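Local coordinates for protein adhesin LabA (Helicobacter pylori, PDB 6GMM) that is an adhesin of the SabA-like family that probably binds LacdiNAc sugars and attaches Helicobacter pylori to the gastric mucosa, at residues M76-S81 against G220-G225; S124-E129 against A205-N210. All blocks are in the same frame, centred on the assembly; numbering follows the deposited sequence.

Contact 1: M76-S81 against G220-G225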
loop_
_atom_site.group_PDB
_atom_site.type_symbol
_atom_site.label_atom_id
_atom_site.label_comp_id
_atom_site.label_asym_id
_atom_site.label_seq_id
_atom_site.Cartn_x
_atom_site.Cartn_y
_atom_site.Cartn_z
ATOM N N MET A 76 -15.695 15.708 12.103
ATOM C CA MET A 76 -17.006 16.224 11.674
ATOM C C MET A 76 -18.271 15.621 12.401
ATOM O O MET A 76 -19.378 16.082 12.123
ATOM C CB MET A 76 -17.164 16.154 10.146
ATOM C CG MET A 76 -16.780 14.834 9.539
ATOM S SD MET A 76 -17.998 13.561 9.907
ATOM C CE MET A 76 -19.301 14.004 8.677
ATOM N N SER A 77 -18.113 14.640 13.313
ATOM C CA SER A 77 -19.223 14.006 14.042
ATOM C C SER A 77 -20.068 15.025 14.839
ATOM O O SER A 77 -21.310 14.930 14.877
ATOM C CB SER A 77 -18.701 12.911 14.961
ATOM O OG SER A 77 -17.797 13.441 15.924
ATOM N N TYR A 78 -19.395 16.051 15.404
ATOM C CA TYR A 78 -20.063 17.108 16.132
ATOM C C TYR A 78 -21.077 17.855 15.271
ATOM O O TYR A 78 -22.087 18.291 15.800
ATOM C CB TYR A 78 -19.044 18.066 16.775
ATOM C CG TYR A 78 -18.561 19.196 15.900
ATOM C CD1 TYR A 78 -17.520 19.009 15.001
ATOM C CD2 TYR A 78 -19.105 20.472 16.013
ATOM C CE1 TYR A 78 -17.056 20.056 14.203
ATOM C CE2 TYR A 78 -18.652 21.526 15.221
ATOM C CZ TYR A 78 -17.638 21.310 14.302
ATOM O OH TYR A 78 -17.191 22.350 13.520
ATOM N N ALA A 79 -20.834 18.027 13.985
ATOM C CA ALA A 79 -21.791 18.760 13.166
ATOM C C ALA A 79 -22.822 17.852 12.485
ATOM O O ALA A 79 -23.591 18.310 11.638
ATOM C CB ALA A 79 -21.062 19.626 12.153
ATOM N N ILE A 80 -22.860 16.572 12.864
ATOM C CA ILE A 80 -23.852 15.665 12.286
ATOM C C ILE A 80 -25.161 15.882 13.009
ATOM O O ILE A 80 -25.213 15.756 14.246
ATOM C CB ILE A 80 -23.428 14.175 12.350
ATOM C CG1 ILE A 80 -22.303 13.875 11.371
ATOM C CG2 ILE A 80 -24.650 13.245 12.122
ATOM C CD1 ILE A 80 -21.585 12.605 11.680
ATOM N N SER A 81 -26.227 16.191 12.222
ATOM C CA SER A 81 -27.605 16.420 12.654
ATOM C C SER A 81 -27.927 15.496 13.842
ATOM O O SER A 81 -27.788 14.273 13.704
ATOM C CB SER A 81 -28.561 16.179 11.492
ATOM O OG SER A 81 -29.698 16.999 11.675
ATOM N N GLY A 220 -15.822 29.136 3.802
ATOM C CA GLY A 220 -17.265 29.333 3.779
ATOM C C GLY A 220 -18.000 28.262 4.564
ATOM O O GLY A 220 -19.179 28.432 4.852
ATOM N N SER A 221 -17.317 27.144 4.903
ATOM C CA SER A 221 -17.892 26.038 5.682
ATOM C C SER A 221 -17.383 26.037 7.127
ATOM O O SER A 221 -16.719 26.987 7.545
ATOM C CB SER A 221 -17.571 24.694 5.039
ATOM O OG SER A 221 -16.310 24.226 5.487
ATOM N N LEU A 222 -17.684 24.955 7.877
ATOM C CA LEU A 222 -17.250 24.766 9.254
ATOM C C LEU A 222 -15.797 24.349 9.360
ATOM O O LEU A 222 -15.235 24.443 10.458
ATOM C CB LEU A 222 -18.112 23.711 9.966
ATOM C CG LEU A 222 -19.542 24.085 10.305
ATOM C CD1 LEU A 222 -20.313 22.846 10.660
ATOM C CD2 LEU A 222 -19.610 25.096 11.443
ATOM N N TRP A 223 -15.199 23.838 8.245
ATOM C CA TRP A 223 -13.819 23.382 8.210
ATOM C C TRP A 223 -13.039 24.081 7.110
ATOM O O TRP A 223 -13.550 24.261 5.997
ATOM C CB TRP A 223 -13.742 21.853 7.982
ATOM C CG TRP A 223 -14.732 21.043 8.777
ATOM C CD1 TRP A 223 -14.491 20.337 9.920
ATOM C CD2 TRP A 223 -16.095 20.780 8.422
ATOM N NE1 TRP A 223 -15.642 19.698 10.335
ATOM C CE2 TRP A 223 -16.640 19.950 9.430
ATOM C CE3 TRP A 223 -16.928 21.206 7.373
ATOM C CZ2 TRP A 223 -17.986 19.562 9.433
ATOM C CZ3 TRP A 223 -18.261 20.824 7.381
ATOM C CH2 TRP A 223 -18.775 20.009 8.398
ATOM N N GLU A 224 -11.774 24.425 7.404
ATOM C CA GLU A 224 -10.846 24.998 6.420
ATOM C C GLU A 224 -10.554 23.914 5.391
ATOM O O GLU A 224 -10.503 22.738 5.755
ATOM C CB GLU A 224 -9.532 25.421 7.092
ATOM C CG GLU A 224 -9.653 26.677 7.936
ATOM C CD GLU A 224 -9.849 27.973 7.167
ATOM O OE1 GLU A 224 -9.515 28.021 5.961
ATOM O OE2 GLU A 224 -10.313 28.953 7.788
ATOM N N GLY A 225 -10.433 24.294 4.122
ATOM C CA GLY A 225 -10.141 23.338 3.052
ATOM C C GLY A 225 -11.345 22.598 2.499
ATOM O O GLY A 225 -11.234 21.975 1.441
#
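Trp223 has CG anti to its carbonyl carbon, beside the backbone N (chi1 -43°), and the indole reaches back toward Met76 of helix 57-76. Tyr78 instead holds CG in the crowded position between N and the carbonyl carbon (chi1 87°), so that its ring comes tip to tip with the indole. The closest approach to the tryptophan is Met76 CB, 3.6 Å from Trp223 CZ2; from there the methionine chain bends at chi2 and chi3, carrying its sulfur end away. Ala79 CB lies 4.2 Å above the centre of the Tyr78 ring, and Ala79 CB is also 3.6 Å from Leu222 CD1, so a single methyl touches both aromatic and aliphatic neighbours. No hydrogen bond joins the two segments: the evidence is for apolar packing of the turn around Met76 to Ala79, with Ala79 N bonded back to Met76 O, against a loop of the SabA-like adhesion domain. That loop contains an ST turn, in which Ser221 OG accepts from Trp223 N at 3.0 Å. The indole is fixed from further sides, since NE1 donates to Val75 O within helix 57-76 and Phe238 meets the ring edge-to-face. At the partly exposed margin, Tyr78 OH approaches Leu222 CB at 3.9 Å, while the tyrosine ring makes its own edge-to-face contact with His327.

Contact 2: S124-E129 against A205-N210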
loop_
_atom_site.group_PDB
_atom_site.type_symbol
_atom_site.label_atom_id
_atom_site.label_comp_id
_atom_site.label_asym_id
_atom_site.label_seq_id
_atom_site.Cartn_x
_atom_site.Cartn_y
_atom_site.Cartn_z
ATOM N N SER A 124 -31.019 13.798 6.603
ATOM C CA SER A 124 -31.756 13.936 7.856
ATOM C C SER A 124 -30.821 13.524 9.001
ATOM O O SER A 124 -29.616 13.530 8.799
ATOM C CB SER A 124 -33.023 13.087 7.821
ATOM O OG SER A 124 -33.772 13.378 8.979
ATOM N N ILE A 125 -31.346 13.182 10.173
ATOM C CA ILE A 125 -30.517 12.809 11.308
ATOM C C ILE A 125 -29.909 11.412 11.164
ATOM O O ILE A 125 -30.396 10.567 10.399
ATOM C CB ILE A 125 -31.278 12.975 12.652
ATOM C CG1 ILE A 125 -32.420 11.926 12.826
ATOM C CG2 ILE A 125 -31.787 14.425 12.832
ATOM C CD1 ILE A 125 -32.839 11.637 14.318
ATOM N N LEU A 126 -28.855 11.171 11.945
ATOM C CA LEU A 126 -28.212 9.875 11.960
ATOM C C LEU A 126 -28.956 8.970 12.923
ATOM O O LEU A 126 -29.096 9.306 14.068
ATOM C CB LEU A 126 -26.724 10.010 12.356
ATOM C CG LEU A 126 -25.851 8.781 12.144
ATOM C CD1 LEU A 126 -25.701 8.479 10.670
ATOM C CD2 LEU A 126 -24.469 8.977 12.769
ATOM N N SER A 127 -29.409 7.812 12.463
ATOM C CA SER A 127 -30.048 6.765 13.265
ATOM C C SER A 127 -29.194 6.414 14.513
ATOM O O SER A 127 -27.970 6.510 14.463
ATOM C CB SER A 127 -30.138 5.511 12.404
ATOM O OG SER A 127 -30.787 4.470 13.106
ATOM N N THR A 128 -29.828 5.940 15.584
ATOM C CA THR A 128 -29.131 5.508 16.803
ATOM C C THR A 128 -28.303 4.267 16.470
ATOM O O THR A 128 -27.116 4.261 16.798
ATOM C CB THR A 128 -30.114 5.263 17.946
ATOM O OG1 THR A 128 -30.778 6.493 18.262
ATOM C CG2 THR A 128 -29.433 4.714 19.199
ATOM N N GLU A 129 -28.887 3.283 15.716
ATOM C CA GLU A 129 -28.184 2.061 15.299
ATOM C C GLU A 129 -26.895 2.355 14.509
ATOM O O GLU A 129 -25.874 1.726 14.781
ATOM C CB GLU A 129 -29.090 1.034 14.563
ATOM C CG GLU A 129 -29.777 1.452 13.273
ATOM C CD GLU A 129 -30.906 0.543 12.792
ATOM O OE1 GLU A 129 -31.136 -0.526 13.406
ATOM O OE2 GLU A 129 -31.585 0.920 11.808
ATOM N N ALA A 205 -25.362 6.096 5.257
ATOM C CA ALA A 205 -26.349 6.768 6.090
ATOM C C ALA A 205 -26.464 8.222 5.613
ATOM O O ALA A 205 -27.565 8.767 5.574
ATOM C CB ALA A 205 -25.931 6.718 7.550
ATOM N N CYS A 206 -25.334 8.803 5.146
ATOM C CA CYS A 206 -25.244 10.164 4.605
ATOM C C CYS A 206 -26.134 11.172 5.389
ATOM O O CYS A 206 -27.022 11.786 4.791
ATOM C CB CYS A 206 -25.584 10.160 3.119
ATOM S SG CYS A 206 -25.529 11.800 2.356
ATOM N N PRO A 207 -25.940 11.349 6.716
ATOM C CA PRO A 207 -26.811 12.274 7.467
ATOM C C PRO A 207 -26.595 13.728 7.046
ATOM O O PRO A 207 -25.640 14.007 6.322
ATOM C CB PRO A 207 -26.371 12.037 8.916
ATOM C CG PRO A 207 -24.929 11.642 8.781
ATOM C CD PRO A 207 -24.947 10.722 7.611
ATOM N N TRP A 208 -27.462 14.639 7.485
ATOM C CA TRP A 208 -27.344 16.059 7.170
ATOM C C TRP A 208 -26.293 16.679 8.075
ATOM O O TRP A 208 -25.999 16.132 9.127
ATOM C CB TRP A 208 -28.702 16.743 7.356
ATOM C CG TRP A 208 -28.777 18.202 7.013
ATOM C CD1 TRP A 208 -28.954 19.234 7.888
ATOM C CD2 TRP A 208 -28.835 18.774 5.699
ATOM N NE1 TRP A 208 -29.121 20.418 7.201
ATOM C CE2 TRP A 208 -29.047 20.166 5.855
ATOM C CE3 TRP A 208 -28.730 18.249 4.401
ATOM C CZ2 TRP A 208 -29.110 21.045 4.758
ATOM C CZ3 TRP A 208 -28.829 19.115 3.315
ATOM C CH2 TRP A 208 -29.004 20.498 3.499
ATOM N N ILE A 209 -25.682 17.774 7.636
ATOM C CA ILE A 209 -24.698 18.511 8.431
ATOM C C ILE A 209 -25.417 19.785 8.843
ATOM O O ILE A 209 -26.069 20.396 7.987
ATOM C CB ILE A 209 -23.374 18.783 7.633
ATOM C CG1 ILE A 209 -22.618 17.455 7.224
ATOM C CG2 ILE A 209 -22.435 19.742 8.384
ATOM C CD1 ILE A 209 -22.154 16.508 8.398
ATOM N N ASN A 210 -25.323 20.177 10.134
ATOM C CA ASN A 210 -25.991 21.373 10.690
ATOM C C ASN A 210 -25.735 22.594 9.806
ATOM O O ASN A 210 -24.580 22.868 9.451
ATOM C CB ASN A 210 -25.579 21.653 12.171
ATOM C CG ASN A 210 -25.876 20.541 13.170
ATOM O OD1 ASN A 210 -25.196 20.398 14.214
ATOM N ND2 ASN A 210 -26.896 19.731 12.891
HETATM O O HOH W 1 -28.413 9.450 8.365
#
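Two junctions of helix and loop meet in this part of the SabA-like adhesion domain. Ser127 occupies the N-cap position of helix 128-145, and Cys206, the first residue after helix 188-205, has a positive phi of 38°, turning the chain into the loop that carries Pro207 and Trp208. The disulfide from Cys206 to Cys235 ties this turn to the following part of the chain.

The tight part has an apolar half centred on Leu126 and a polar half at Ser124. With CG anti to the backbone N (chi1 -168°), the leucine lies side by side with Pro207, both pointing the same way. Its CD1 branch does most of the touching: Leu126 CD1 is 3.6 Å from Ala205 CB and 3.8 Å from Pro207 CG, so one methyl meets both the last residue of helix 188-205 and the proline ring. Nearer the backbone, Leu126 CB packs on Pro207 CB at 4.0 Å. Leu126 and Pro207 are buried, and Tyr131 and Ile80 also cover this core, touching the leucine and the proline respectively. The only direct hydrogen bond between the two segments runs from Trp208 N to Ser124 O at 2.8 Å, nearly straight (168°) and in the plane of the carbonyl, with Trp208 CB 3.6 Å from Ser124 O.

The looser side comprises the Trp208 indole and a water-bearing edge. The indole, with CG anti to its backbone N, leads away from Ser124, whose own OG is bonded to Glu119 O. At the other edge, where the segments do not bond directly, a water lies 3.1 Å from Ile125 O and 3.0 Å from Ala205 O, placed to donate to either.

How the contacts relate
The centres of the two contacts lie 14 Å apart, and backbone atoms join them directly. Ala79 O is 3.0 Å from Asn210 N and Ser81 N is 3.1 Å from Trp208 O, both probable hydrogen bonds, so the loop of 207-210 meets residues of contact 1 as well as 124-129. Packing adds to this, with Ser81 OG 3.5 Å from Ile125 CG2. In sequence, both segments of contact 2 fall between those of contact 1. The Cys206-Cys235 disulfide closes a loop that contains 220-225. No sugar ligand marks a binding site here, so neither contact can be assigned to it.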